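Local coordinates for protein ATP-citrate lyase beta-subunit (PDB 6HXJ) that probably takes part in the ATP-driven cleavage of citrate with coenzyme A, giving oxaloacetate and acetyl-CoA, as the beta subunit of ATP-citrate lyase, at residues A9-P21 with I171-D183. Numbering follows the deposited sequence.
Sequences AMKLFNKWGIPVP and ICSRLILCFDNED
A Schellman motif ending helix 6-15, with Gly17 as its C-prime residue, packs against helix 163-181 in the ATP-grasp region, and Trp16 and Cys178 meet at its centre. The Trp16 indole lies along the other helix, one face on the Cys178 backbone: CA sits 3.9 Å from the centroid of the five-membered ring, a CH-pi contact. Its benzene half reaches CB and the amide of Asn181, whose plane is turned 24° from the ring. That amide is itself steadied by a bond from Asn181 ND2 to Leu177 O of 3.0 Å. At the indole edge, Trp16 NE1 gives Glu182 OE2 a nearly straight bond of 2.8 Å, in the ring plane and onto the anti lone pair. The carboxylate comes back to the indole because the Glu182 chain bends at chi2 (-54°). Lys15 NZ, at the end of an extended chain, stands 3.0 Å from Glu182 OE2 in a salt bridge whose hydrogen bond is weak; its stronger partner is Asp220, and Glu182 OE1 accepts from Trp221. Bent at chi2 (-102°), the Arg174 chain lays NH1 2.8 Å from Gly17 O in a bent hydrogen bond, the oxygen standing somewhat out of the guanidinium plane. Between these polar ends, Ile18 CD1 rests on Cys178 CB at 3.9 Å and near Leu175, while Cys178 SG faces the edge of the Phe13 ring. Phe13 and Leu175 continue inward onto strand 184-195, so both helices share one side of the antiparallel sheet. Replacing Trp16 by an alanine would probably leave Glu182 OE2 without its indole donor and open a gap over Cys178 and Asn181. The buried Glu182 carboxylate, held by an indole N-H at each oxygen, with Lys15 as a weaker, shared partner, is thus likely to stay ionised.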
loop_
_atom_site.group_PDB
_atom_site.type_symbol
_atom_site.label_atom_id
_atom_site.label_comp_id
_atom_site.label_asym_id
_atom_site.label_seq_id
_atom_site.Cartn_x
_atom_site.Cartn_y
_atom_site.Cartn_z
ATOM N N ALA A 9 -32.432 20.355 -53.208
ATOM C CA ALA A 9 -33.702 21.026 -53.032
ATOM C C ALA A 9 -34.826 20.073 -53.421
ATOM O O ALA A 9 -35.728 19.824 -52.620
ATOM C CB ALA A 9 -33.742 22.268 -53.893
ATOM N N MET A 10 -34.725 19.474 -54.617
ATOM C CA MET A 10 -35.708 18.517 -55.116
ATOM C C MET A 10 -35.869 17.339 -54.178
ATOM O O MET A 10 -36.992 16.928 -53.919
ATOM C CB MET A 10 -35.344 18.062 -56.516
ATOM C CG MET A 10 -35.423 19.177 -57.500
ATOM S SD MET A 10 -35.664 18.721 -59.213
ATOM C CE MET A 10 -34.744 20.066 -59.988
ATOM N N LYS A 11 -34.769 16.838 -53.617
ATOM C CA LYS A 11 -34.818 15.736 -52.669
ATOM C C LYS A 11 -35.729 16.073 -51.484
ATOM O O LYS A 11 -36.540 15.236 -51.086
ATOM C CB LYS A 11 -33.399 15.366 -52.209
ATOM C CG LYS A 11 -33.360 14.409 -51.027
ATOM C CD LYS A 11 -32.025 13.706 -50.886
ATOM C CE LYS A 11 -31.710 13.428 -49.432
ATOM N NZ LYS A 11 -30.847 12.227 -49.277
ATOM N N LEU A 12 -35.616 17.308 -50.950
ATOM C CA LEU A 12 -36.429 17.771 -49.816
ATOM C C LEU A 12 -37.841 17.988 -50.229
ATOM O O LEU A 12 -38.747 17.786 -49.438
ATOM C CB LEU A 12 -35.861 19.049 -49.240
ATOM C CG LEU A 12 -34.382 18.970 -48.912
ATOM C CD1 LEU A 12 -34.004 20.040 -47.935
ATOM C CD2 LEU A 12 -34.012 17.596 -48.343
ATOM N N PHE A 13 -38.044 18.408 -51.464
ATOM C CA PHE A 13 -39.387 18.571 -51.980
ATOM C C PHE A 13 -40.019 17.214 -51.966
ATOM O O PHE A 13 -41.065 17.044 -51.354
ATOM C CB PHE A 13 -39.349 19.096 -53.398
ATOM C CG PHE A 13 -39.085 20.562 -53.483
ATOM C CD1 PHE A 13 -38.885 21.314 -52.336
ATOM C CD2 PHE A 13 -39.050 21.203 -54.709
ATOM C CE1 PHE A 13 -38.634 22.681 -52.416
ATOM C CE2 PHE A 13 -38.819 22.569 -54.789
ATOM C CZ PHE A 13 -38.608 23.302 -53.645
ATOM N N ASN A 14 -39.339 16.234 -52.579
ATOM C CA ASN A 14 -39.739 14.843 -52.642
ATOM C C ASN A 14 -40.121 14.341 -51.269
ATOM O O ASN A 14 -41.209 13.807 -51.090
ATOM C CB ASN A 14 -38.582 14.043 -53.171
ATOM C CG ASN A 14 -38.953 13.129 -54.263
ATOM O OD1 ASN A 14 -39.628 13.496 -55.223
ATOM N ND2 ASN A 14 -38.638 11.865 -54.053
ATOM N N LYS A 15 -39.245 14.562 -50.290
ATOM C CA LYS A 15 -39.457 14.180 -48.903
ATOM C C LYS A 15 -40.810 14.677 -48.356
ATOM O O LYS A 15 -41.528 13.917 -47.714
ATOM C CB LYS A 15 -38.290 14.714 -48.063
ATOM C CG LYS A 15 -38.471 14.565 -46.579
ATOM C CD LYS A 15 -37.145 14.658 -45.875
ATOM C CE LYS A 15 -37.344 15.149 -44.475
ATOM N NZ LYS A 15 -36.053 15.287 -43.751
ATOM N N TRP A 16 -41.156 15.939 -48.618
ATOM C CA TRP A 16 -42.404 16.509 -48.113
ATOM C C TRP A 16 -43.529 16.426 -49.144
ATOM O O TRP A 16 -44.515 17.159 -49.048
ATOM C CB TRP A 16 -42.168 17.941 -47.579
ATOM C CG TRP A 16 -41.251 17.932 -46.401
ATOM C CD1 TRP A 16 -39.891 18.003 -46.421
ATOM C CD2 TRP A 16 -41.618 17.620 -45.050
ATOM N NE1 TRP A 16 -39.389 17.835 -45.149
ATOM C CE2 TRP A 16 -40.428 17.565 -44.294
ATOM C CE3 TRP A 16 -42.842 17.368 -44.406
ATOM C CZ2 TRP A 16 -40.428 17.256 -42.934
ATOM C CZ3 TRP A 16 -42.838 17.061 -43.065
ATOM C CH2 TRP A 16 -41.645 17.010 -42.342
ATOM N N GLY A 17 -43.388 15.500 -50.085
ATOM C CA GLY A 17 -44.373 15.268 -51.127
ATOM C C GLY A 17 -44.717 16.512 -51.922
ATOM O O GLY A 17 -45.850 16.998 -51.858
ATOM N N ILE A 18 -43.735 17.048 -52.660
ATOM C CA ILE A 18 -43.926 18.227 -53.498
ATOM C C ILE A 18 -43.691 17.791 -54.942
ATOM O O ILE A 18 -42.651 17.186 -55.237
ATOM C CB ILE A 18 -43.027 19.405 -53.068
ATOM C CG1 ILE A 18 -43.373 19.862 -51.642
ATOM C CG2 ILE A 18 -43.090 20.559 -54.085
ATOM C CD1 ILE A 18 -42.372 20.800 -51.019
ATOM N N PRO A 19 -44.673 18.049 -55.835
ATOM C CA PRO A 19 -44.536 17.620 -57.230
ATOM C C PRO A 19 -43.240 18.075 -57.878
ATOM O O PRO A 19 -43.000 19.268 -57.974
ATOM C CB PRO A 19 -45.763 18.240 -57.882
ATOM C CG PRO A 19 -46.766 18.351 -56.793
ATOM C CD PRO A 19 -45.961 18.741 -55.611
ATOM N N VAL A 20 -42.373 17.135 -58.236
ATOM C CA VAL A 20 -41.085 17.456 -58.848
ATOM C C VAL A 20 -40.840 16.554 -60.059
ATOM O O VAL A 20 -41.132 15.355 -59.989
ATOM C CB VAL A 20 -39.896 17.386 -57.842
ATOM C CG1 VAL A 20 -40.019 18.436 -56.749
ATOM C CG2 VAL A 20 -39.756 15.997 -57.246
ATOM N N PRO A 21 -40.260 17.096 -61.152
ATOM C CA PRO A 21 -39.949 16.258 -62.308
ATOM C C PRO A 21 -38.873 15.237 -61.971
ATOM O O PRO A 21 -37.991 15.509 -61.148
ATOM C CB PRO A 21 -39.432 17.265 -63.331
ATOM C CG PRO A 21 -38.913 18.384 -62.538
ATOM C CD PRO A 21 -39.830 18.485 -61.381
ATOM N N ILE A 171 -50.569 21.788 -52.086
ATOM C CA ILE A 171 -49.145 21.939 -52.422
ATOM C C ILE A 171 -48.532 22.920 -51.463
ATOM O O ILE A 171 -47.502 22.615 -50.873
ATOM C CB ILE A 171 -48.921 22.384 -53.892
ATOM C CG1 ILE A 171 -49.257 21.255 -54.890
ATOM C CG2 ILE A 171 -47.492 22.935 -54.123
ATOM C CD1 ILE A 171 -49.879 21.737 -56.139
ATOM N N CYS A 172 -49.174 24.085 -51.291
ATOM C CA CYS A 172 -48.691 25.115 -50.396
ATOM C C CYS A 172 -48.437 24.618 -49.024
ATOM O O CYS A 172 -47.377 24.885 -48.494
ATOM C CB CYS A 172 -49.611 26.316 -50.392
ATOM S SG CYS A 172 -49.385 27.369 -51.838
ATOM N N SER A 173 -49.356 23.854 -48.460
ATOM C CA SER A 173 -49.171 23.303 -47.129
ATOM C C SER A 173 -47.910 22.461 -47.036
ATOM O O SER A 173 -47.130 22.608 -46.095
ATOM C CB SER A 173 -50.414 22.533 -46.692
ATOM O OG SER A 173 -50.610 21.247 -47.253
ATOM N N ARG A 174 -47.691 21.621 -48.042
ATOM C CA ARG A 174 -46.511 20.772 -48.107
ATOM C C ARG A 174 -45.275 21.658 -48.141
ATOM O O ARG A 174 -44.345 21.423 -47.391
ATOM C CB ARG A 174 -46.565 19.877 -49.349
ATOM C CG ARG A 174 -47.899 19.173 -49.597
ATOM C CD ARG A 174 -47.934 17.714 -49.196
ATOM N NE ARG A 174 -49.207 17.096 -49.594
ATOM C CZ ARG A 174 -49.363 16.218 -50.587
ATOM N NH1 ARG A 174 -48.316 15.806 -51.292
ATOM N NH2 ARG A 174 -50.564 15.728 -50.866
ATOM N N LEU A 175 -45.306 22.716 -48.959
ATOM C CA LEU A 175 -44.223 23.672 -49.027
ATOM C C LEU A 175 -44.019 24.273 -47.657
ATOM O O LEU A 175 -42.892 24.364 -47.197
ATOM C CB LEU A 175 -44.588 24.771 -49.997
ATOM C CG LEU A 175 -43.442 25.701 -50.429
ATOM C CD1 LEU A 175 -42.439 24.968 -51.319
ATOM C CD2 LEU A 175 -43.987 26.915 -51.176
ATOM N N ILE A 176 -45.114 24.640 -46.988
ATOM C CA ILE A 176 -45.099 25.219 -45.652
ATOM C C ILE A 176 -44.518 24.243 -44.656
ATOM O O ILE A 176 -43.764 24.665 -43.780
ATOM C CB ILE A 176 -46.507 25.698 -45.263
ATOM C CG1 ILE A 176 -46.836 27.017 -45.994
ATOM C CG2 ILE A 176 -46.633 25.890 -43.747
ATOM C CD1 ILE A 176 -48.292 27.368 -46.088
ATOM N N LEU A 177 -44.852 22.945 -44.790
ATOM C CA LEU A 177 -44.341 21.885 -43.923
ATOM C C LEU A 177 -42.844 21.733 -44.175
ATOM O O LEU A 177 -42.073 21.646 -43.224
ATOM C CB LEU A 177 -45.073 20.548 -44.171
ATOM C CG LEU A 177 -46.299 20.357 -43.356
ATOM C CD1 LEU A 177 -47.041 19.091 -43.760
ATOM C CD2 LEU A 177 -45.965 20.419 -41.886
ATOM N N CYS A 178 -42.441 21.754 -45.459
ATOM C CA CYS A 178 -41.070 21.634 -45.904
ATOM C C CYS A 178 -40.282 22.776 -45.339
ATOM O O CYS A 178 -39.207 22.537 -44.818
ATOM C CB CYS A 178 -40.980 21.584 -47.430
ATOM S SG CYS A 178 -39.287 21.482 -48.102
ATOM N N PHE A 179 -40.820 23.995 -45.363
ATOM C CA PHE A 179 -40.135 25.178 -44.858
ATOM C C PHE A 179 -39.949 25.077 -43.362
ATOM O O PHE A 179 -38.828 25.247 -42.864
ATOM C CB PHE A 179 -40.905 26.450 -45.239
ATOM C CG PHE A 179 -40.204 27.741 -44.893
ATOM C CD1 PHE A 179 -40.273 28.268 -43.609
ATOM C CD2 PHE A 179 -39.540 28.469 -45.865
ATOM C CE1 PHE A 179 -39.656 29.482 -43.299
ATOM C CE2 PHE A 179 -38.946 29.694 -45.560
ATOM C CZ PHE A 179 -38.996 30.189 -44.274
ATOM N N ASP A 180 -41.043 24.784 -42.653
ATOM C CA ASP A 180 -41.043 24.662 -41.202
ATOM C C ASP A 180 -40.015 23.614 -40.734
ATOM O O ASP A 180 -39.117 23.922 -39.939
ATOM C CB ASP A 180 -42.467 24.309 -40.714
ATOM C CG ASP A 180 -42.860 24.850 -39.345
ATOM O OD1 ASP A 180 -43.419 24.071 -38.534
ATOM O OD2 ASP A 180 -42.743 26.080 -39.134
ATOM N N ASN A 181 -40.103 22.418 -41.320
ATOM C CA ASN A 181 -39.307 21.256 -40.964
ATOM C C ASN A 181 -37.868 21.216 -41.493
ATOM O O ASN A 181 -37.033 20.498 -40.938
ATOM C CB ASN A 181 -40.048 20.024 -41.361
ATOM C CG ASN A 181 -41.171 19.754 -40.373
ATOM O OD1 ASN A 181 -40.963 19.150 -39.316
ATOM N ND2 ASN A 181 -42.379 20.240 -40.648
ATOM N N GLU A 182 -37.567 21.948 -42.559
ATOM C CA GLU A 182 -36.210 21.909 -43.085
ATOM C C GLU A 182 -35.350 23.108 -42.678
ATOM O O GLU A 182 -34.274 23.296 -43.249
ATOM C CB GLU A 182 -36.184 21.723 -44.627
ATOM C CG GLU A 182 -36.660 20.372 -45.141
ATOM C CD GLU A 182 -36.015 19.121 -44.575
ATOM O OE1 GLU A 182 -34.774 19.086 -44.412
ATOM O OE2 GLU A 182 -36.765 18.156 -44.317
ATOM N N ASP A 183 -35.790 23.922 -41.724
ATOM C CA ASP A 183 -35.029 25.109 -41.322
ATOM C C ASP A 183 -34.684 26.031 -42.525
ATOM O O ASP A 183 -33.578 26.552 -42.597
ATOM C CB ASP A 183 -33.745 24.718 -40.520
ATOM C CG ASP A 183 -33.947 24.632 -39.005
ATOM O OD1 ASP A 183 -34.051 25.718 -38.343
ATOM O OD2 ASP A 183 -33.921 23.496 -38.465
#